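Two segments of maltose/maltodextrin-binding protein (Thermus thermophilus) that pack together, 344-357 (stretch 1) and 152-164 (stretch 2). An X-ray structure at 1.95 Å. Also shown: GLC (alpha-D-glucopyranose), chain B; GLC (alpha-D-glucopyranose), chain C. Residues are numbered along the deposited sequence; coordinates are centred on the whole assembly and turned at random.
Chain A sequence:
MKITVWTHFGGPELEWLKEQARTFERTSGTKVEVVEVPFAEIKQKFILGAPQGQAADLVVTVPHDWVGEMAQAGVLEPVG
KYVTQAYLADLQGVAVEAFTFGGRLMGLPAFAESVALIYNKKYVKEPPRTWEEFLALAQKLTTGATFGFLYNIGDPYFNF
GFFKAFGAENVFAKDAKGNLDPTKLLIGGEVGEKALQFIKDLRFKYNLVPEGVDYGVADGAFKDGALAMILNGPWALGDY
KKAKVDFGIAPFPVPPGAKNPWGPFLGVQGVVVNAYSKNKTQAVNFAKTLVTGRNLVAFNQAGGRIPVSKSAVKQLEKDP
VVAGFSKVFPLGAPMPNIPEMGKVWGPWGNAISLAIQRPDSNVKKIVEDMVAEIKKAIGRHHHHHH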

ATOM      1  N   VAL A 344     -14.533   0.933  -5.497  1.00 31.01           N
ATOM      2  CA  VAL A 344     -14.521   2.093  -4.573  1.00 29.85           C
ATOM      3  C   VAL A 344     -13.437   3.129  -4.889  1.00 29.54           C
ATOM      4  O   VAL A 344     -13.694   4.323  -4.838  1.00 28.82           O
ATOM      5  CB  VAL A 344     -14.423   1.633  -3.111  1.00 30.34           C
ATOM      6  CG1 VAL A 344     -14.291   2.847  -2.155  1.00 30.09           C
ATOM      7  CG2 VAL A 344     -15.661   0.803  -2.740  1.00 29.82           C
ATOM      8  N   TRP A 345     -12.240   2.668  -5.246  1.00 28.31           N
ATOM      9  CA  TRP A 345     -11.077   3.547  -5.379  1.00 27.74           C
ATOM     10  C   TRP A 345     -11.285   4.704  -6.362  1.00 27.97           C
ATOM     11  O   TRP A 345     -10.848   5.835  -6.115  1.00 27.62           O
ATOM     12  CB  TRP A 345      -9.849   2.741  -5.829  1.00 26.17           C
ATOM     13  CG  TRP A 345      -9.395   1.627  -4.918  1.00 25.34           C
ATOM     14  CD1 TRP A 345      -9.302   0.303  -5.235  1.00 24.62           C
ATOM     15  CD2 TRP A 345      -8.893   1.746  -3.570  1.00 23.95           C
ATOM     16  NE1 TRP A 345      -8.810  -0.404  -4.183  1.00 24.40           N
ATOM     17  CE2 TRP A 345      -8.544   0.447  -3.144  1.00 23.77           C
ATOM     18  CE3 TRP A 345      -8.711   2.817  -2.688  1.00 23.95           C
ATOM     19  CZ2 TRP A 345      -8.023   0.186  -1.874  1.00 23.82           C
ATOM     20  CZ3 TRP A 345      -8.212   2.559  -1.431  1.00 24.54           C
ATOM     21  CH2 TRP A 345      -7.867   1.246  -1.033  1.00 24.54           C
ATOM     22  N   GLY A 346     -11.904   4.416  -7.500  1.00 28.40           N
ATOM     23  CA  GLY A 346     -12.087   5.436  -8.539  1.00 28.99           C
ATOM     24  C   GLY A 346     -12.922   6.626  -8.072  1.00 29.04           C
ATOM     25  O   GLY A 346     -12.413   7.752  -8.035  1.00 29.20           O
ATOM     26  N   PRO A 347     -14.202   6.390  -7.722  1.00 29.88           N
ATOM     27  CA  PRO A 347     -15.055   7.476  -7.209  1.00 30.17           C
ATOM     28  C   PRO A 347     -14.533   8.107  -5.913  1.00 30.63           C
ATOM     29  O   PRO A 347     -14.737   9.306  -5.692  1.00 30.57           O
ATOM     30  CB  PRO A 347     -16.394   6.781  -6.955  1.00 31.01           C
ATOM     31  CG  PRO A 347     -16.369   5.559  -7.840  1.00 31.76           C
ATOM     32  CD  PRO A 347     -14.939   5.120  -7.814  1.00 29.95           C
ATOM     33  N   TRP A 348     -13.869   7.305  -5.068  1.00 29.60           N
ATOM     34  CA  TRP A 348     -13.289   7.813  -3.817  1.00 29.56           C
ATOM     35  C   TRP A 348     -12.210   8.832  -4.099  1.00 28.89           C
ATOM     36  O   TRP A 348     -12.206   9.909  -3.502  1.00 28.75           O
ATOM     37  CB  TRP A 348     -12.741   6.654  -2.971  1.00 29.18           C
ATOM     38  CG  TRP A 348     -12.292   6.986  -1.573  1.00 28.61           C
ATOM     39  CD1 TRP A 348     -12.387   8.187  -0.913  1.00 28.74           C
ATOM     40  CD2 TRP A 348     -11.711   6.071  -0.645  1.00 28.94           C
ATOM     41  NE1 TRP A 348     -11.896   8.069   0.365  1.00 27.03           N
ATOM     42  CE2 TRP A 348     -11.485   6.779   0.562  1.00 28.27           C
ATOM     43  CE3 TRP A 348     -11.366   4.718  -0.710  1.00 26.41           C
ATOM     44  CZ2 TRP A 348     -10.911   6.183   1.670  1.00 27.27           C
ATOM     45  CZ3 TRP A 348     -10.817   4.130   0.393  1.00 27.28           C
ATOM     46  CH2 TRP A 348     -10.584   4.855   1.568  1.00 27.71           C
ATOM     47  N   GLY A 349     -11.306   8.488  -5.011  1.00 28.94           N
ATOM     48  CA  GLY A 349     -10.234   9.364  -5.443  1.00 29.50           C
ATOM     49  C   GLY A 349     -10.720  10.527  -6.300  1.00 29.69           C
ATOM     50  O   GLY A 349     -10.136  11.613  -6.280  1.00 29.36           O
ATOM     51  N   ASN A 350     -11.785  10.293  -7.060  1.00 30.07           N
ATOM     52  CA  ASN A 350     -12.422  11.367  -7.820  1.00 30.43           C
ATOM     53  C   ASN A 350     -12.996  12.417  -6.864  1.00 29.77           C
ATOM     54  O   ASN A 350     -12.867  13.609  -7.100  1.00 30.01           O
ATOM     55  CB  ASN A 350     -13.498  10.803  -8.760  1.00 30.52           C
ATOM     56  CG  ASN A 350     -12.904  10.017  -9.948  1.00 33.00           C
ATOM     57  OD1 ASN A 350     -11.694  10.073 -10.226  1.00 33.97           O
ATOM     58  ND2 ASN A 350     -13.774   9.287 -10.662  1.00 32.87           N
ATOM     59  N   ALA A 351     -13.606  11.964  -5.777  1.00 29.66           N
ATOM     60  CA  ALA A 351     -14.157  12.869  -4.768  1.00 29.65           C
ATOM     61  C   ALA A 351     -13.071  13.779  -4.185  1.00 29.78           C
ATOM     62  O   ALA A 351     -13.278  14.988  -4.031  1.00 29.75           O
ATOM     63  CB  ALA A 351     -14.828  12.076  -3.673  1.00 29.31           C
ATOM     64  N   ILE A 352     -11.913  13.194  -3.858  1.00 29.11           N
ATOM     65  CA  ILE A 352     -10.816  13.939  -3.231  1.00 29.41           C
ATOM     66  C   ILE A 352     -10.260  14.979  -4.180  1.00 30.43           C
ATOM     67  O   ILE A 352     -10.042  16.144  -3.802  1.00 30.04           O
ATOM     68  CB  ILE A 352      -9.676  12.987  -2.719  1.00 29.27           C
ATOM     69  CG1 ILE A 352     -10.214  12.088  -1.600  1.00 27.66           C
ATOM     70  CG2 ILE A 352      -8.412  13.814  -2.285  1.00 27.40           C
ATOM     71  CD1 ILE A 352      -9.383  10.817  -1.299  1.00 28.36           C
ATOM     72  N   SER A 353     -10.010  14.560  -5.416  1.00 31.13           N
ATOM     73  CA  SER A 353      -9.520  15.472  -6.439  1.00 32.39           C
ATOM     74  C   SER A 353     -10.497  16.647  -6.686  1.00 33.19           C
ATOM     75  O   SER A 353     -10.059  17.775  -6.856  1.00 34.03           O
ATOM     76  CB  SER A 353      -9.233  14.708  -7.743  1.00 32.54           C
ATOM     77  OG  SER A 353      -8.055  13.932  -7.592  1.00 32.92           O
ATOM     78  N   LEU A 354     -11.797  16.369  -6.698  1.00 34.11           N
ATOM     79  CA  LEU A 354     -12.823  17.429  -6.815  1.00 35.50           C
ATOM     80  C   LEU A 354     -12.806  18.384  -5.620  1.00 36.13           C
ATOM     81  O   LEU A 354     -12.934  19.607  -5.774  1.00 36.31           O
ATOM     82  CB  LEU A 354     -14.228  16.821  -6.908  1.00 35.70           C
ATOM     83  CG  LEU A 354     -14.927  16.694  -8.258  1.00 36.92           C
ATOM     84  CD1 LEU A 354     -14.088  15.935  -9.248  1.00 37.51           C
ATOM     85  CD2 LEU A 354     -16.282  16.021  -8.049  1.00 36.35           C
ATOM     86  N   ALA A 355     -12.678  17.815  -4.424  1.00 36.47           N
ATOM     87  CA  ALA A 355     -12.636  18.609  -3.202  1.00 37.16           C
ATOM     88  C   ALA A 355     -11.475  19.605  -3.232  1.00 37.43           C
ATOM     89  O   ALA A 355     -11.670  20.797  -2.963  1.00 38.26           O
ATOM     90  CB  ALA A 355     -12.560  17.701  -1.966  1.00 36.74           C
ATOM     91  N   ILE A 356     -10.290  19.135  -3.613  1.00 37.82           N
ATOM     92  CA  ILE A 356      -9.061  19.939  -3.548  1.00 38.24           C
ATOM     93  C   ILE A 356      -8.811  20.811  -4.780  1.00 38.87           C
ATOM     94  O   ILE A 356      -7.881  21.597  -4.801  1.00 37.82           O
ATOM     95  CB  ILE A 356      -7.795  19.052  -3.256  1.00 37.88           C
ATOM     96  CG1 ILE A 356      -7.429  18.145  -4.448  1.00 37.76           C
ATOM     97  CG2 ILE A 356      -8.032  18.231  -2.002  1.00 37.64           C
ATOM     98  CD1 ILE A 356      -6.182  17.264  -4.246  1.00 36.47           C
ATOM     99  N   GLN A 357      -9.646  20.672  -5.797  1.00 41.00           N
ATOM    100  CA  GLN A 357      -9.484  21.433  -7.031  1.00 42.37           C
ATOM    101  C   GLN A 357      -9.800  22.917  -6.803  1.00 43.21           C
ATOM    102  O   GLN A 357      -9.081  23.781  -7.311  1.00 43.25           O
ATOM    103  CB  GLN A 357     -10.360  20.823  -8.125  1.00 42.61           C
ATOM    104  CG  GLN A 357     -10.811  21.746  -9.246  1.00 43.05           C
ATOM    105  CD  GLN A 357     -11.797  21.045 -10.158  1.00 44.39           C
ATOM    106  OE1 GLN A 357     -13.018  21.291 -10.102  1.00 47.49           O
ATOM    107  NE2 GLN A 357     -11.281  20.127 -10.978  1.00 46.80           N
TER
HETATM  108  C1  GLC B   3      -3.765   0.915  -3.170  1.00 21.41           C
HETATM  109  C2  GLC B   3      -4.469  -0.350  -3.627  1.00 23.81           C
HETATM  110  C3  GLC B   3      -4.830  -0.252  -5.101  1.00 20.91           C
HETATM  111  C4  GLC B   3      -5.625   1.025  -5.339  1.00 22.87           C
HETATM  112  C5  GLC B   3      -4.892   2.274  -4.826  1.00 21.20           C
HETATM  113  C6  GLC B   3      -5.723   3.560  -4.933  1.00 22.18           C
HETATM  114  O2  GLC B   3      -3.633  -1.499  -3.396  1.00 23.79           O
HETATM  115  O3  GLC B   3      -5.596  -1.388  -5.488  1.00 20.11           O
HETATM  116  O4  GLC B   3      -5.877   1.124  -6.740  1.00 22.90           O
HETATM  117  O5  GLC B   3      -4.552   2.092  -3.448  1.00 20.90           O
HETATM  118  O6  GLC B   3      -4.844   4.691  -4.891  1.00 25.43           O
HETATM  119  C1  GLC C   2       1.471   1.762  -2.847  1.00 15.32           C
HETATM  120  C2  GLC C   2       0.854   0.572  -2.135  1.00 15.94           C
HETATM  121  C3  GLC C   2      -0.458   0.173  -2.848  1.00 16.40           C
HETATM  122  C4  GLC C   2      -1.412   1.341  -3.038  1.00 18.11           C
HETATM  123  C5  GLC C   2      -0.681   2.520  -3.675  1.00 17.70           C
HETATM  124  C6  GLC C   2      -1.581   3.761  -3.724  1.00 18.26           C
HETATM  125  O2  GLC C   2       1.758  -0.535  -2.173  1.00 16.86           O
HETATM  126  O3  GLC C   2      -1.096  -0.869  -2.142  1.00 16.48           O
HETATM  127  O4  GLC C   2      -2.522   0.938  -3.864  1.00 19.54           O
HETATM  128  O5  GLC C   2       0.522   2.833  -2.936  1.00 14.21           O
HETATM  129  O6  GLC C   2      -1.229   4.640  -4.796  1.00 19.26           O
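Stretch 2 (152-164) NIGDPYFNFGFFK

Where two helices cross steeply, a compact side chain of one may sit among residues of the other, and this pair is an example. Stretch 2 opens with a type I beta turn from Asn-152 to Asp-155, then becomes a helix that Asp-155 caps by accepting a weak bond from Phe-158 N. That helix crosses the helix of stretch 1 at 75° between N-to-C directions, with the axes 9.8 Å apart at closest approach. No direct hydrogen bond joins the two stretches.

Along stretch 1, Trp-345 comes first. Its O lies 3.6 Å from Pro-156 CG, while its ring, by way of CZ3, reaches within 4.1 Å of Tyr-157 CB; glucose of chain B covers one face of the same indole. Next, Trp-348 offers a face to the proline, with CD2 3.6 Å from Pro-156 CB, and its edge to two phenylalanines. Trp-348 CH2 is 3.7 Å from Phe-160 CD1, and NE1 points over the face of Phe-163, 3.4 Å from CZ, an edge-to-face pair with planes at 83°.

Gly-349 is where the backbones come nearest, its CA 4.8 Å from that of Pro-156. A CB here would lie a tight 3.1 Å from Pro-156 CD. Ile-352 completes the pocket of Trp-345, Trp-348 and Gly-349 that receives Pro-156: its CD1 is 3.6 Å from Pro-156 CA, and its CG2 is 3.2 Å from Ile-153 O, a carbonyl already bonded by Asn-159 ND2.

One turn beyond Gly-349, Ser-353 lies beside the turn of stretch 2, its CA 5.1 Å from Gly-154 CA, and a water supplies the missing polar link: it donates to Gly-349 O and Gly-154 O and accepts from Ser-353 OG. Finally, Ile-356 closes the contact against the turn, its CD1 3.7 Å from Ile-153 CG2.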

ATOM      1  N   ASN A 152       0.997  12.493  -1.777  1.00 23.45           N
ATOM      2  CA  ASN A 152       0.065  12.246  -2.874  1.00 23.72           C
ATOM      3  C   ASN A 152      -1.377  12.563  -2.468  1.00 23.26           C
ATOM      4  O   ASN A 152      -2.185  11.681  -2.233  1.00 22.83           O
ATOM      5  CB  ASN A 152       0.221  10.797  -3.373  1.00 23.29           C
ATOM      6  CG  ASN A 152      -0.445  10.553  -4.695  1.00 24.20           C
ATOM      7  OD1 ASN A 152      -1.008  11.465  -5.322  1.00 22.74           O
ATOM      8  ND2 ASN A 152      -0.380   9.293  -5.152  1.00 25.31           N
ATOM      9  N   ILE A 153      -1.692  13.860  -2.447  1.00 23.72           N
ATOM     10  CA  ILE A 153      -2.926  14.379  -1.874  1.00 22.66           C
ATOM     11  C   ILE A 153      -4.218  13.901  -2.530  1.00 23.14           C
ATOM     12  O   ILE A 153      -5.255  13.798  -1.876  1.00 22.27           O
ATOM     13  CB  ILE A 153      -2.847  15.958  -1.818  1.00 23.36           C
ATOM     14  CG1 ILE A 153      -4.032  16.572  -1.081  1.00 22.66           C
ATOM     15  CG2 ILE A 153      -2.700  16.564  -3.210  1.00 21.98           C
ATOM     16  CD1 ILE A 153      -3.740  17.997  -0.600  1.00 22.47           C
ATOM     17  N   GLY A 154      -4.171  13.620  -3.827  1.00 22.83           N
ATOM     18  CA  GLY A 154      -5.341  13.157  -4.526  1.00 22.71           C
ATOM     19  C   GLY A 154      -5.652  11.689  -4.354  1.00 22.29           C
ATOM     20  O   GLY A 154      -6.724  11.264  -4.707  1.00 21.55           O
ATOM     21  N   ASP A 155      -4.719  10.916  -3.794  1.00 22.97           N
ATOM     22  CA  ASP A 155      -4.857   9.455  -3.704  1.00 22.49           C
ATOM     23  C   ASP A 155      -5.732   8.960  -2.515  1.00 22.06           C
ATOM     24  O   ASP A 155      -5.465   9.279  -1.366  1.00 22.41           O
ATOM     25  CB  ASP A 155      -3.447   8.859  -3.659  1.00 22.36           C
ATOM     26  CG  ASP A 155      -3.414   7.356  -3.914  1.00 23.34           C
ATOM     27  OD1 ASP A 155      -4.054   6.631  -3.148  1.00 25.37           O
ATOM     28  OD2 ASP A 155      -2.708   6.902  -4.850  1.00 23.57           O
ATOM     29  N   PRO A 156      -6.769   8.160  -2.786  1.00 21.95           N
ATOM     30  CA  PRO A 156      -7.687   7.703  -1.708  1.00 21.42           C
ATOM     31  C   PRO A 156      -7.057   6.781  -0.624  1.00 21.23           C
ATOM     32  O   PRO A 156      -7.298   6.956   0.591  1.00 20.60           O
ATOM     33  CB  PRO A 156      -8.804   6.973  -2.477  1.00 21.02           C
ATOM     34  CG  PRO A 156      -8.249   6.657  -3.797  1.00 21.69           C
ATOM     35  CD  PRO A 156      -7.152   7.626  -4.109  1.00 21.85           C
ATOM     36  N   TYR A 157      -6.251   5.822  -1.068  1.00 20.79           N
ATOM     37  CA  TYR A 157      -5.387   5.027  -0.155  1.00 20.13           C
ATOM     38  C   TYR A 157      -4.524   5.882   0.800  1.00 19.17           C
ATOM     39  O   TYR A 157      -4.505   5.653   2.003  1.00 18.09           O
ATOM     40  CB  TYR A 157      -4.488   4.118  -0.996  1.00 19.91           C
ATOM     41  CG  TYR A 157      -3.452   3.313  -0.241  1.00 19.84           C
ATOM     42  CD1 TYR A 157      -3.749   2.057   0.220  1.00 18.91           C
ATOM     43  CD2 TYR A 157      -2.156   3.810  -0.046  1.00 19.50           C
ATOM     44  CE1 TYR A 157      -2.814   1.294   0.874  1.00 20.42           C
ATOM     45  CE2 TYR A 157      -1.215   3.079   0.622  1.00 19.89           C
ATOM     46  CZ  TYR A 157      -1.544   1.794   1.079  1.00 19.71           C
ATOM     47  OH  TYR A 157      -0.635   1.006   1.752  1.00 19.44           O
ATOM     48  N   PHE A 158      -3.810   6.872   0.276  1.00 19.51           N
ATOM     49  CA  PHE A 158      -2.939   7.715   1.126  1.00 19.27           C
ATOM     50  C   PHE A 158      -3.729   8.502   2.179  1.00 19.21           C
ATOM     51  O   PHE A 158      -3.264   8.719   3.307  1.00 18.99           O
ATOM     52  CB  PHE A 158      -2.131   8.676   0.246  1.00 19.63           C
ATOM     53  CG  PHE A 158      -0.906   8.065  -0.346  1.00 19.18           C
ATOM     54  CD1 PHE A 158       0.345   8.368   0.171  1.00 18.87           C
ATOM     55  CD2 PHE A 158      -0.992   7.199  -1.411  1.00 19.24           C
ATOM     56  CE1 PHE A 158       1.473   7.813  -0.373  1.00 19.31           C
ATOM     57  CE2 PHE A 158       0.140   6.629  -1.945  1.00 19.25           C
ATOM     58  CZ  PHE A 158       1.374   6.956  -1.440  1.00 18.26           C
ATOM     59  N   ASN A 159      -4.942   8.898   1.801  1.00 19.01           N
ATOM     60  CA  ASN A 159      -5.838   9.674   2.658  1.00 19.08           C
ATOM     61  C   ASN A 159      -6.725   8.877   3.609  1.00 19.06           C
ATOM     62  O   ASN A 159      -7.353   9.476   4.479  1.00 18.14           O
ATOM     63  CB  ASN A 159      -6.735  10.565   1.790  1.00 19.88           C
ATOM     64  CG  ASN A 159      -6.007  11.761   1.272  1.00 19.39           C
ATOM     65  OD1 ASN A 159      -5.583  12.605   2.052  1.00 20.53           O
ATOM     66  ND2 ASN A 159      -5.811  11.824  -0.031  1.00 20.06           N
ATOM     67  N   PHE A 160      -6.793   7.549   3.461  1.00 18.72           N
ATOM     68  CA  PHE A 160      -7.662   6.762   4.321  1.00 18.85           C
ATOM     69  C   PHE A 160      -7.459   7.062   5.810  1.00 19.41           C
ATOM     70  O   PHE A 160      -8.430   7.145   6.551  1.00 20.14           O
ATOM     71  CB  PHE A 160      -7.572   5.253   4.076  1.00 18.74           C
ATOM     72  CG  PHE A 160      -8.330   4.460   5.104  1.00 19.52           C
ATOM     73  CD1 PHE A 160      -9.720   4.498   5.129  1.00 19.32           C
ATOM     74  CD2 PHE A 160      -7.664   3.747   6.093  1.00 19.34           C
ATOM     75  CE1 PHE A 160     -10.425   3.800   6.086  1.00 19.65           C
ATOM     76  CE2 PHE A 160      -8.377   3.065   7.069  1.00 20.18           C
ATOM     77  CZ  PHE A 160      -9.760   3.095   7.061  1.00 19.94           C
ATOM     78  N   GLY A 161      -6.215   7.249   6.252  1.00 18.83           N
ATOM     79  CA  GLY A 161      -5.945   7.501   7.661  1.00 19.53           C
ATOM     80  C   GLY A 161      -6.692   8.685   8.242  1.00 19.65           C
ATOM     81  O   GLY A 161      -7.097   8.664   9.402  1.00 20.13           O
ATOM     82  N   PHE A 162      -6.875   9.708   7.431  1.00 19.33           N
ATOM     83  CA  PHE A 162      -7.709  10.851   7.811  1.00 20.07           C
ATOM     84  C   PHE A 162      -9.199  10.448   7.864  1.00 20.16           C
ATOM     85  O   PHE A 162      -9.931  10.878   8.746  1.00 19.27           O
ATOM     86  CB  PHE A 162      -7.498  12.013   6.836  1.00 19.25           C
ATOM     87  CG  PHE A 162      -6.066  12.400   6.659  1.00 19.20           C
ATOM     88  CD1 PHE A 162      -5.213  12.471   7.748  1.00 19.43           C
ATOM     89  CD2 PHE A 162      -5.572  12.726   5.392  1.00 18.98           C
ATOM     90  CE1 PHE A 162      -3.875  12.822   7.592  1.00 19.88           C
ATOM     91  CE2 PHE A 162      -4.256  13.087   5.226  1.00 19.26           C
ATOM     92  CZ  PHE A 162      -3.392  13.126   6.328  1.00 18.38           C
ATOM     93  N   PHE A 163      -9.634   9.602   6.945  1.00 20.15           N
ATOM     94  CA  PHE A 163     -11.007   9.092   6.988  1.00 21.52           C
ATOM     95  C   PHE A 163     -11.266   8.254   8.260  1.00 21.56           C
ATOM     96  O   PHE A 163     -12.315   8.391   8.897  1.00 21.99           O
ATOM     97  CB  PHE A 163     -11.368   8.318   5.704  1.00 21.80           C
ATOM     98  CG  PHE A 163     -11.749   9.203   4.535  1.00 22.14           C
ATOM     99  CD1 PHE A 163     -13.078   9.299   4.111  1.00 23.84           C
ATOM    100  CD2 PHE A 163     -10.778   9.902   3.833  1.00 22.40           C
ATOM    101  CE1 PHE A 163     -13.432  10.093   3.012  1.00 22.34           C
ATOM    102  CE2 PHE A 163     -11.123  10.709   2.733  1.00 22.06           C
ATOM    103  CZ  PHE A 163     -12.469  10.787   2.325  1.00 21.88           C
ATOM    104  N   LYS A 164     -10.288   7.432   8.634  1.00 21.76           N
ATOM    105  CA  LYS A 164     -10.311   6.661   9.882  1.00 22.35           C
ATOM    106  C   LYS A 164     -10.336   7.562  11.130  1.00 22.41           C
ATOM    107  O   LYS A 164     -11.190   7.382  12.011  1.00 22.82           O
ATOM    108  CB  LYS A 164      -9.124   5.684   9.929  1.00 21.96           C
ATOM    109  CG  LYS A 164      -9.131   4.749  11.141  1.00 23.08           C
ATOM    110  CD  LYS A 164      -8.262   3.520  10.910  1.00 23.80           C
ATOM    111  CE  LYS A 164      -8.421   2.514  12.033  1.00 24.78           C
ATOM    112  NZ  LYS A 164      -9.795   1.997  12.078  1.00 26.80           N
TER
HETATM  113  O   HOH W   1      -7.534  11.463  -7.095  1.00 21.45           O